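Local coordinates for protein putative glycosyltransferase (GalT1) (Streptococcus parasanguinis, PDB 4PHR) that probably acts as a glycosyltransferase, and its N-terminal GT-D-fold domain, the part in this chain, binds UDP in the presence of manganese, at residues V32-G37 against Q61-T66; I39-G44 against P48-N53; K172-P177 against L189-K194. All blocks are in the same frame, centred on the assembly; numbering follows the deposited sequence.

Interaction 1: residues V32-G37 against Q61-T66; sequences VRFGDG and QQILQT. With UDP (uridine-5'-diphosphate), chain B.
Val32 and Phe34, at the end of strand 30-33 and just past it, face the C-terminal part of helix 54-64, with CA atoms 8.5 Å apart for Val32 and Ile63 and 8.0 Å for Phe34 and Leu64. No hydrogen bond joins the two segments. The contact is apolar, and all four touching residues are buried. Phe34 is central. Its CB points toward the helix, and the ring ends against the Leu64 backbone, with CZ 3.6 Å from Leu64 N. Leu64 bends back over the ring. Its CG is anti to the backbone N (chi1 -179°), and CD1 stands 4.0 Å from the Phe34 ring centroid, only 11° off the normal. This is a CH-pi contact over the middle of one face. Ile63 comes to the ring edge instead, with CG2 4.0 Å from Phe34 CZ. The same CG2 methyl meets Val32 CG1 at 4.1 Å, so it fills the corner between strand and ring.

Arg33, between the two apolar residues, reaches the other way, to UDP. Its chain bends at chi3 (-53°). NH1 gives a hydrogen bond to UDP O3B at 2.9 Å. NH2 bonds to O3B as well and makes a weak bond to O2A, so the guanidinium bridges both phosphates. A salt bridge from NH2 to Asp225 and a bond from NH1 to Thr117 O help hold it there.

Strand 30-33, helix 54-64 and the adjacent parallel strand 72-76 form a beta-alpha-beta crossover, with helix 36-42 also in the connection. Val32 and Phe34 pack the first strand on helix 54-64, and both also touch Val74 of strand 72-76. Helix 206-218 adds a neighbour on each segment: Lys210 meets Val32, and Ala214 meets Ile63.

Interaction 2: residues I39-G44 against P48-N53; sequences IDLMTG and PYQDYN. With UDP (uridine-5'-diphosphate), chain B.
The ring of Tyr52 lies against the end of helix 36-42. Gly44 covers one face, with its CA 3.5 Å from Tyr52 CE1 and its carbonyl O above the ring. At the edge, in the ring plane, is Leu41 O, 3.3 Å from Tyr52 CE1. A second flat group is the amide of Gln50, and Asp51 O lies nearly in its plane. Gln50 NE2 donates to Asp51 O at 2.9 Å, almost straight (167°), and on a lone pair. This bond folds the side chain back on its own loop.

Leu41 supplies the apolar part. Its CD2 methyl sits 3.8 Å from Tyr52 CA and close to Asp51 O, while CD1 faces Gln50 CG. Pro207 of helix 206-218 touches both Leu41 and Gln50. Tyr52 is exposed; its ring packs on the helix end, and Ala57 of helix 54-64 also touches it.

Tyr49 lines the UDP pocket. Its CB stands above the uracil plane, at the C5 edge, 3.8 Å from UDP C5. Its ring meets His250 with planes at about 80°, and its OH bonds to Phe254 O.

The helix end is a Schellman motif. His45 N bonds to Asp40 O. Gly44 is the C-prime residue, with positive phi, and its N bonds at 3.0 Å to Leu41 O, the carbonyl at the Tyr52 ring edge. The chain then turns into the loop that carries Tyr49 to the nucleotide.

Interaction 3: residues K172-P177 against L189-K194; sequences KRLVCP and LRLTEK. With UDP (uridine-5'-diphosphate), chain B.
Leu174 places CG anti to its backbone N (chi1 -173°), and a chi2 of 59° turns both methyls onto helix 185-195. This is the helix of a beta-alpha-beta crossover in a parallel sheet. Strand 170-176 leads into the helix and strand 200-204 follows it, with strand 147-153 lying between the two. Leu174 thus joins the strand to the middle of the helix.

The leucine fork meets two consecutive residues. CD2 lies 3.9 Å from Leu191 CB, and CD1 is about as close to the same atom, so the two methyls straddle it. The Leu174 and Leu191 side chains cross at about a right angle. CD2 also presses on Thr192, 3.2 Å from OG1, which is tight for a methyl and a hydroxyl. That hydroxyl is bonded to Ile188 O in its own helix, so its polar end is satisfied. Thr192 also touches Leu149 and Val151 of strand 147-153, and Val273 flanks Leu174 from the other neighbouring strand.

Past the strand end the chain reaches the nucleotide, where UDP N3 donates to Pro177 O at 2.9 Å in a nearly straight bond (169°).

Interactions 1 and 3 are buried strand-to-helix contacts, one on each of the two parallel sheets. Both are mainly apolar, with a threonine hydroxyl taking part in interaction 3. Interaction 2 is partly buried and has a different character, with backbone carbonyls and a glycine around an exposed ring. Interactions 1 and 2 share helix 36-42 and touch directly, with Phe34 CD2 3.8 Å from Met42 CE. Interaction 3 stands apart, about 21 Å from interaction 1 and about 22 Å from interaction 2, centre to centre. All three meet at UDP. Segment 32-37 grips the phosphates with charge, whereas 48-53 packs on the uracil and 172-177 reads its N-H through a backbone carbonyl.

Interaction 1: residues V32-G37 against Q61-T66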
# COMPACT_ATOMS: atom_id res chain seq x y z
N VAL A 32 4.47 0.05 -6.63
CA VAL A 32 4.31 -1.18 -5.86
C VAL A 32 5.07 -1.00 -4.55
O VAL A 32 6.21 -0.53 -4.54
CB VAL A 32 4.80 -2.41 -6.66
CG1 VAL A 32 6.27 -2.30 -7.02
CG2 VAL A 32 4.55 -3.68 -5.89
N ARG A 33 4.44 -1.37 -3.43
CA ARG A 33 5.05 -1.18 -2.11
C ARG A 33 5.32 -2.52 -1.43
O ARG A 33 4.45 -3.38 -1.37
CB ARG A 33 4.16 -0.30 -1.22
CG ARG A 33 3.78 1.08 -1.80
CD ARG A 33 2.75 1.83 -0.90
NE ARG A 33 1.63 0.93 -0.70
CZ ARG A 33 1.45 0.12 0.34
NH1 ARG A 33 2.23 0.18 1.42
NH2 ARG A 33 0.45 -0.75 0.30
N PHE A 34 6.53 -2.71 -0.93
CA PHE A 34 6.83 -3.90 -0.15
C PHE A 34 6.84 -3.53 1.32
O PHE A 34 7.59 -2.66 1.74
CB PHE A 34 8.17 -4.52 -0.58
CG PHE A 34 8.10 -5.22 -1.90
CD1 PHE A 34 8.11 -4.50 -3.08
CD2 PHE A 34 7.96 -6.59 -1.95
CE1 PHE A 34 8.01 -5.15 -4.30
CE2 PHE A 34 7.87 -7.25 -3.16
CZ PHE A 34 7.89 -6.53 -4.33
N GLY A 35 5.99 -4.20 2.10
CA GLY A 35 5.94 -4.00 3.53
C GLY A 35 6.41 -5.24 4.25
O GLY A 35 6.88 -6.20 3.64
N ASP A 36 6.27 -5.23 5.57
CA ASP A 36 6.74 -6.36 6.37
C ASP A 36 6.06 -7.67 5.98
O ASP A 36 6.71 -8.71 5.93
CB ASP A 36 6.56 -6.07 7.87
CG ASP A 36 5.13 -5.85 8.25
OD1 ASP A 36 4.60 -6.64 9.07
OD2 ASP A 36 4.54 -4.89 7.71
N GLY A 37 4.77 -7.62 5.68
CA GLY A 37 4.02 -8.80 5.30
C GLY A 37 4.51 -9.43 4.00
O GLY A 37 4.53 -10.65 3.86
N GLN A 61 8.98 -11.95 -5.31
CA GLN A 61 10.43 -11.92 -5.46
C GLN A 61 10.85 -11.36 -6.82
O GLN A 61 11.79 -10.57 -6.92
CB GLN A 61 11.02 -13.32 -5.25
CG GLN A 61 10.95 -13.80 -3.81
CD GLN A 61 11.15 -15.30 -3.67
OE1 GLN A 61 11.12 -16.04 -4.66
NE2 GLN A 61 11.35 -15.76 -2.45
N GLN A 62 10.13 -11.76 -7.86
CA GLN A 62 10.41 -11.25 -9.20
C GLN A 62 10.17 -9.75 -9.29
O GLN A 62 10.97 -9.01 -9.86
CB GLN A 62 9.54 -11.97 -10.23
CG GLN A 62 9.87 -13.44 -10.40
CD GLN A 62 8.87 -14.15 -11.27
OE1 GLN A 62 7.71 -13.74 -11.38
NE2 GLN A 62 9.32 -15.22 -11.92
N ILE A 63 9.07 -9.29 -8.72
CA ILE A 63 8.72 -7.88 -8.79
C ILE A 63 9.75 -7.03 -8.05
O ILE A 63 10.15 -5.96 -8.53
CB ILE A 63 7.29 -7.63 -8.25
CG1 ILE A 63 6.27 -8.36 -9.15
CG2 ILE A 63 6.99 -6.14 -8.19
CD1 ILE A 63 4.95 -8.64 -8.47
N LEU A 64 10.24 -7.53 -6.92
CA LEU A 64 11.23 -6.79 -6.14
C LEU A 64 12.52 -6.56 -6.92
O LEU A 64 13.26 -5.61 -6.66
CB LEU A 64 11.52 -7.52 -4.83
CG LEU A 64 12.51 -6.85 -3.88
CD1 LEU A 64 12.00 -5.47 -3.47
CD2 LEU A 64 12.74 -7.73 -2.67
N GLN A 65 12.80 -7.43 -7.89
CA GLN A 65 14.01 -7.32 -8.71
C GLN A 65 13.88 -6.28 -9.83
O GLN A 65 14.87 -5.91 -10.46
CB GLN A 65 14.39 -8.68 -9.31
CG GLN A 65 14.59 -9.77 -8.28
CD GLN A 65 15.78 -9.50 -7.37
OE1 GLN A 65 16.81 -9.01 -7.82
NE2 GLN A 65 15.63 -9.83 -6.09
N THR A 66 12.66 -5.81 -10.07
CA THR A 66 12.39 -4.83 -11.11
C THR A 66 12.99 -3.49 -10.76
O THR A 66 12.79 -2.99 -9.65
CB THR A 66 10.88 -4.59 -11.30
OG1 THR A 66 10.18 -5.84 -11.28
CG2 THR A 66 10.60 -3.88 -12.62
N1 UDP B . -6.77 -6.57 1.65
C2 UDP B . -7.83 -7.18 1.03
N3 UDP B . -7.74 -8.50 0.67
C4 UDP B . -6.60 -9.22 0.90
C5 UDP B . -5.51 -8.60 1.53
C6 UDP B . -5.68 -7.31 2.02
O2 UDP B . -8.87 -6.56 0.83
O4 UDP B . -6.56 -10.39 0.53
C1' UDP B . -6.85 -5.13 1.96
C2' UDP B . -7.08 -4.69 3.39
O2' UDP B . -8.45 -4.78 3.72
C3' UDP B . -6.60 -3.26 3.31
C4' UDP B . -5.46 -3.33 2.31
O4' UDP B . -5.60 -4.59 1.63
O3' UDP B . -7.61 -2.44 2.77
C5' UDP B . -4.10 -3.24 2.99
O5' UDP B . -3.09 -3.40 2.00
PA UDP B . -1.52 -3.38 2.37
O1A UDP B . -1.20 -4.56 3.20
O2A UDP B . -0.80 -3.28 1.08
O3A UDP B . -1.41 -2.04 3.27
PB UDP B . -0.15 -1.23 3.90
O1B UDP B . -0.17 -1.54 5.36
O2B UDP B . -0.48 0.19 3.63
O3B UDP B . 1.11 -1.70 3.25

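Interaction 2: residues I39-G44 against P48-N53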
# COMPACT_ATOMS: atom_id res chain seq x y z
N ILE A 39 7.61 -9.39 2.90
CA ILE A 39 8.86 -10.09 3.20
C ILE A 39 8.57 -11.40 3.94
O ILE A 39 9.17 -12.44 3.64
CB ILE A 39 9.82 -9.23 4.04
CG1 ILE A 39 9.91 -7.80 3.49
CG2 ILE A 39 11.18 -9.89 4.13
CD1 ILE A 39 10.24 -7.72 2.04
N ASP A 40 7.63 -11.35 4.88
CA ASP A 40 7.21 -12.57 5.58
C ASP A 40 6.74 -13.62 4.58
O ASP A 40 7.14 -14.78 4.64
CB ASP A 40 6.06 -12.27 6.56
CG ASP A 40 6.50 -11.47 7.78
OD1 ASP A 40 5.64 -10.79 8.38
OD2 ASP A 40 7.69 -11.52 8.17
N LEU A 41 5.88 -13.21 3.64
CA LEU A 41 5.36 -14.13 2.63
C LEU A 41 6.46 -14.68 1.73
O LEU A 41 6.51 -15.90 1.47
CB LEU A 41 4.32 -13.43 1.75
CG LEU A 41 2.88 -13.37 2.25
CD1 LEU A 41 2.14 -12.32 1.46
CD2 LEU A 41 2.23 -14.73 2.06
N MET A 42 7.32 -13.80 1.24
CA MET A 42 8.41 -14.22 0.34
C MET A 42 9.33 -15.24 1.00
O MET A 42 9.94 -16.06 0.31
CB MET A 42 9.22 -13.02 -0.17
CG MET A 42 8.55 -12.27 -1.32
SD MET A 42 9.56 -10.95 -2.01
CE MET A 42 9.41 -9.86 -0.63
N THR A 43 9.45 -15.19 2.32
CA THR A 43 10.33 -16.09 3.04
C THR A 43 9.59 -17.28 3.65
O THR A 43 10.16 -18.05 4.41
CB THR A 43 11.16 -15.35 4.11
OG1 THR A 43 10.29 -14.77 5.08
CG2 THR A 43 12.01 -14.25 3.47
N GLY A 44 8.31 -17.42 3.31
CA GLY A 44 7.60 -18.66 3.60
C GLY A 44 6.52 -18.62 4.67
O GLY A 44 6.11 -19.67 5.16
N PRO A 48 -1.34 -11.64 8.00
CA PRO A 48 -2.74 -11.22 8.10
C PRO A 48 -3.36 -11.07 6.72
O PRO A 48 -2.81 -10.42 5.83
CB PRO A 48 -2.64 -9.86 8.81
CG PRO A 48 -1.37 -9.97 9.62
CD PRO A 48 -0.43 -10.76 8.75
N TYR A 49 -4.51 -11.70 6.56
CA TYR A 49 -5.32 -11.58 5.36
C TYR A 49 -4.76 -12.26 4.12
O TYR A 49 -5.36 -12.17 3.05
CB TYR A 49 -5.67 -10.11 5.06
CG TYR A 49 -6.30 -9.41 6.24
CD1 TYR A 49 -7.61 -9.69 6.62
CD2 TYR A 49 -5.59 -8.48 6.99
CE1 TYR A 49 -8.20 -9.06 7.70
CE2 TYR A 49 -6.17 -7.84 8.07
CZ TYR A 49 -7.47 -8.14 8.42
OH TYR A 49 -8.06 -7.51 9.49
N GLN A 50 -3.63 -12.96 4.24
CA GLN A 50 -3.15 -13.76 3.11
C GLN A 50 -2.30 -14.95 3.55
O GLN A 50 -1.20 -14.80 4.08
CB GLN A 50 -2.37 -12.90 2.10
CG GLN A 50 -1.84 -13.69 0.90
CD GLN A 50 -2.94 -14.30 0.05
OE1 GLN A 50 -3.83 -13.59 -0.46
NE2 GLN A 50 -2.91 -15.61 -0.11
N ASP A 51 -2.83 -16.15 3.32
CA ASP A 51 -2.10 -17.38 3.57
C ASP A 51 -0.89 -17.48 2.65
O ASP A 51 -0.91 -17.01 1.51
CB ASP A 51 -3.00 -18.60 3.34
CG ASP A 51 -4.18 -18.65 4.29
OD1 ASP A 51 -5.13 -19.42 4.02
OD2 ASP A 51 -4.17 -17.94 5.32
N TYR A 52 0.17 -18.12 3.13
CA TYR A 52 1.31 -18.41 2.27
C TYR A 52 0.87 -19.10 0.98
O TYR A 52 0.03 -20.01 0.99
CB TYR A 52 2.38 -19.25 2.98
CG TYR A 52 3.52 -19.62 2.05
CD1 TYR A 52 4.47 -18.68 1.70
CD2 TYR A 52 3.61 -20.89 1.49
CE1 TYR A 52 5.50 -18.99 0.84
CE2 TYR A 52 4.64 -21.22 0.63
CZ TYR A 52 5.59 -20.26 0.30
OH TYR A 52 6.62 -20.57 -0.56
N ASN A 53 1.44 -18.65 -0.12
CA ASN A 53 1.20 -19.24 -1.42
C ASN A 53 2.50 -19.15 -2.21
O ASN A 53 3.06 -18.07 -2.34
CB ASN A 53 0.06 -18.51 -2.13
CG ASN A 53 -0.23 -19.06 -3.51
OD1 ASN A 53 0.55 -18.88 -4.44
ND2 ASN A 53 -1.37 -19.74 -3.64
N1 UDP B . -6.77 -6.57 1.65
C2 UDP B . -7.83 -7.18 1.03
N3 UDP B . -7.74 -8.50 0.67
C4 UDP B . -6.60 -9.22 0.90
C5 UDP B . -5.51 -8.60 1.53
C6 UDP B . -5.68 -7.31 2.02
O2 UDP B . -8.87 -6.56 0.83
O4 UDP B . -6.56 -10.39 0.53
C1' UDP B . -6.85 -5.13 1.96
C2' UDP B . -7.08 -4.69 3.39
O2' UDP B . -8.45 -4.78 3.72
C3' UDP B . -6.60 -3.26 3.31
C4' UDP B . -5.46 -3.33 2.31
O4' UDP B . -5.60 -4.59 1.63
O3' UDP B . -7.61 -2.44 2.77
C5' UDP B . -4.10 -3.24 2.99
O5' UDP B . -3.09 -3.40 2.00
PA UDP B . -1.52 -3.38 2.37
O1A UDP B . -1.20 -4.56 3.20
O2A UDP B . -0.80 -3.28 1.08
O3A UDP B . -1.41 -2.04 3.27
PB UDP B . -0.15 -1.23 3.90
O1B UDP B . -0.17 -1.54 5.36
O2B UDP B . -0.48 0.19 3.63
O3B UDP B . 1.11 -1.70 3.25

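Interaction 3: residues K172-P177 against L189-K194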
# COMPACT_ATOMS: atom_id res chain seq x y z
N LYS A 172 -15.21 3.89 -9.89
CA LYS A 172 -15.75 2.55 -10.06
C LYS A 172 -14.92 1.65 -9.16
O LYS A 172 -13.72 1.88 -9.02
CB LYS A 172 -15.64 2.10 -11.52
CG LYS A 172 -16.48 2.95 -12.50
CD LYS A 172 -17.96 2.79 -12.21
CE LYS A 172 -18.81 3.62 -13.17
NZ LYS A 172 -20.23 3.58 -12.76
N ARG A 173 -15.54 0.65 -8.56
CA ARG A 173 -14.86 -0.25 -7.63
C ARG A 173 -15.01 -1.70 -8.04
O ARG A 173 -16.11 -2.14 -8.39
CB ARG A 173 -15.41 -0.10 -6.20
CG ARG A 173 -15.28 1.28 -5.61
CD ARG A 173 -15.90 1.39 -4.22
NE ARG A 173 -15.91 2.79 -3.80
CZ ARG A 173 -15.07 3.34 -2.94
NH1 ARG A 173 -14.15 2.60 -2.30
NH2 ARG A 173 -15.17 4.63 -2.67
N LEU A 174 -13.91 -2.42 -8.00
CA LEU A 174 -13.92 -3.87 -8.15
C LEU A 174 -13.68 -4.42 -6.75
O LEU A 174 -12.60 -4.25 -6.19
CB LEU A 174 -12.81 -4.32 -9.10
CG LEU A 174 -12.75 -5.78 -9.55
CD1 LEU A 174 -14.04 -6.18 -10.25
CD2 LEU A 174 -11.53 -6.02 -10.45
N VAL A 175 -14.70 -5.05 -6.18
CA VAL A 175 -14.64 -5.43 -4.77
C VAL A 175 -14.28 -6.90 -4.65
O VAL A 175 -15.02 -7.77 -5.10
CB VAL A 175 -15.95 -5.10 -4.04
CG1 VAL A 175 -15.87 -5.52 -2.58
CG2 VAL A 175 -16.25 -3.61 -4.15
N CYS A 176 -13.13 -7.15 -4.04
CA CYS A 176 -12.51 -8.46 -3.98
C CYS A 176 -12.58 -9.04 -2.56
O CYS A 176 -13.05 -8.36 -1.64
CB CYS A 176 -11.05 -8.34 -4.42
SG CYS A 176 -10.85 -7.57 -6.06
N PRO A 177 -12.09 -10.27 -2.38
CA PRO A 177 -12.14 -10.83 -1.02
C PRO A 177 -11.26 -10.04 -0.05
O PRO A 177 -10.19 -9.56 -0.44
CB PRO A 177 -11.60 -12.25 -1.21
CG PRO A 177 -11.91 -12.57 -2.64
CD PRO A 177 -11.67 -11.28 -3.37
N LEU A 189 -7.33 -9.77 -12.17
CA LEU A 189 -6.57 -9.13 -13.24
C LEU A 189 -7.45 -8.93 -14.48
O LEU A 189 -7.45 -7.86 -15.07
CB LEU A 189 -5.34 -9.96 -13.61
CG LEU A 189 -4.49 -9.39 -14.75
CD1 LEU A 189 -4.00 -7.98 -14.43
CD2 LEU A 189 -3.32 -10.32 -15.08
N ARG A 190 -8.19 -9.97 -14.85
CA ARG A 190 -9.03 -9.94 -16.04
C ARG A 190 -10.09 -8.82 -15.96
O ARG A 190 -10.24 -8.04 -16.90
CB ARG A 190 -9.70 -11.30 -16.24
CG ARG A 190 -10.52 -11.42 -17.51
CD ARG A 190 -11.01 -12.85 -17.75
NE ARG A 190 -11.90 -13.32 -16.69
CZ ARG A 190 -11.57 -14.24 -15.79
NH1 ARG A 190 -10.37 -14.81 -15.82
NH2 ARG A 190 -12.45 -14.61 -14.86
N LEU A 191 -10.78 -8.72 -14.82
CA LEU A 191 -11.83 -7.72 -14.68
C LEU A 191 -11.27 -6.32 -14.48
O LEU A 191 -11.88 -5.33 -14.89
CB LEU A 191 -12.79 -8.09 -13.54
CG LEU A 191 -13.58 -9.39 -13.74
CD1 LEU A 191 -14.68 -9.54 -12.71
CD2 LEU A 191 -14.16 -9.48 -15.16
N THR A 192 -10.10 -6.22 -13.86
CA THR A 192 -9.45 -4.91 -13.73
C THR A 192 -9.13 -4.34 -15.11
O THR A 192 -9.47 -3.19 -15.40
CB THR A 192 -8.18 -4.98 -12.85
OG1 THR A 192 -8.53 -5.45 -11.54
CG2 THR A 192 -7.55 -3.60 -12.72
N GLU A 193 -8.52 -5.16 -15.97
CA GLU A 193 -8.21 -4.74 -17.33
C GLU A 193 -9.46 -4.29 -18.08
O GLU A 193 -9.44 -3.27 -18.77
CB GLU A 193 -7.59 -5.90 -18.12
CG GLU A 193 -6.23 -6.37 -17.62
CD GLU A 193 -5.74 -7.57 -18.41
OE1 GLU A 193 -6.00 -7.63 -19.63
OE2 GLU A 193 -5.10 -8.46 -17.81
N LYS A 194 -10.53 -5.06 -17.96
CA LYS A 194 -11.78 -4.78 -18.67
C LYS A 194 -12.36 -3.43 -18.26
O LYS A 194 -13.06 -2.78 -19.05
CB LYS A 194 -12.81 -5.86 -18.38
CG LYS A 194 -12.60 -7.15 -19.14
CD LYS A 194 -13.53 -8.22 -18.59
CE LYS A 194 -13.57 -9.42 -19.50
NZ LYS A 194 -14.20 -9.06 -20.79
N1 UDP B . -6.77 -6.57 1.65
C2 UDP B . -7.83 -7.18 1.03
N3 UDP B . -7.74 -8.50 0.67
C4 UDP B . -6.60 -9.22 0.90
C5 UDP B . -5.51 -8.60 1.53
C6 UDP B . -5.68 -7.31 2.02
O2 UDP B . -8.87 -6.56 0.83
O4 UDP B . -6.56 -10.39 0.53
C1' UDP B . -6.85 -5.13 1.96
C2' UDP B . -7.08 -4.69 3.39
O2' UDP B . -8.45 -4.78 3.72
C3' UDP B . -6.60 -3.26 3.31
C4' UDP B . -5.46 -3.33 2.31
O4' UDP B . -5.60 -4.59 1.63
O3' UDP B . -7.61 -2.44 2.77
C5' UDP B . -4.10 -3.24 2.99
O5' UDP B . -3.09 -3.40 2.00
PA UDP B . -1.52 -3.38 2.37
O1A UDP B . -1.20 -4.56 3.20
O2A UDP B . -0.80 -3.28 1.08
O3A UDP B . -1.41 -2.04 3.27
PB UDP B . -0.15 -1.23 3.90
O1B UDP B . -0.17 -1.54 5.36
O2B UDP B . -0.48 0.19 3.63
O3B UDP B . 1.11 -1.70 3.25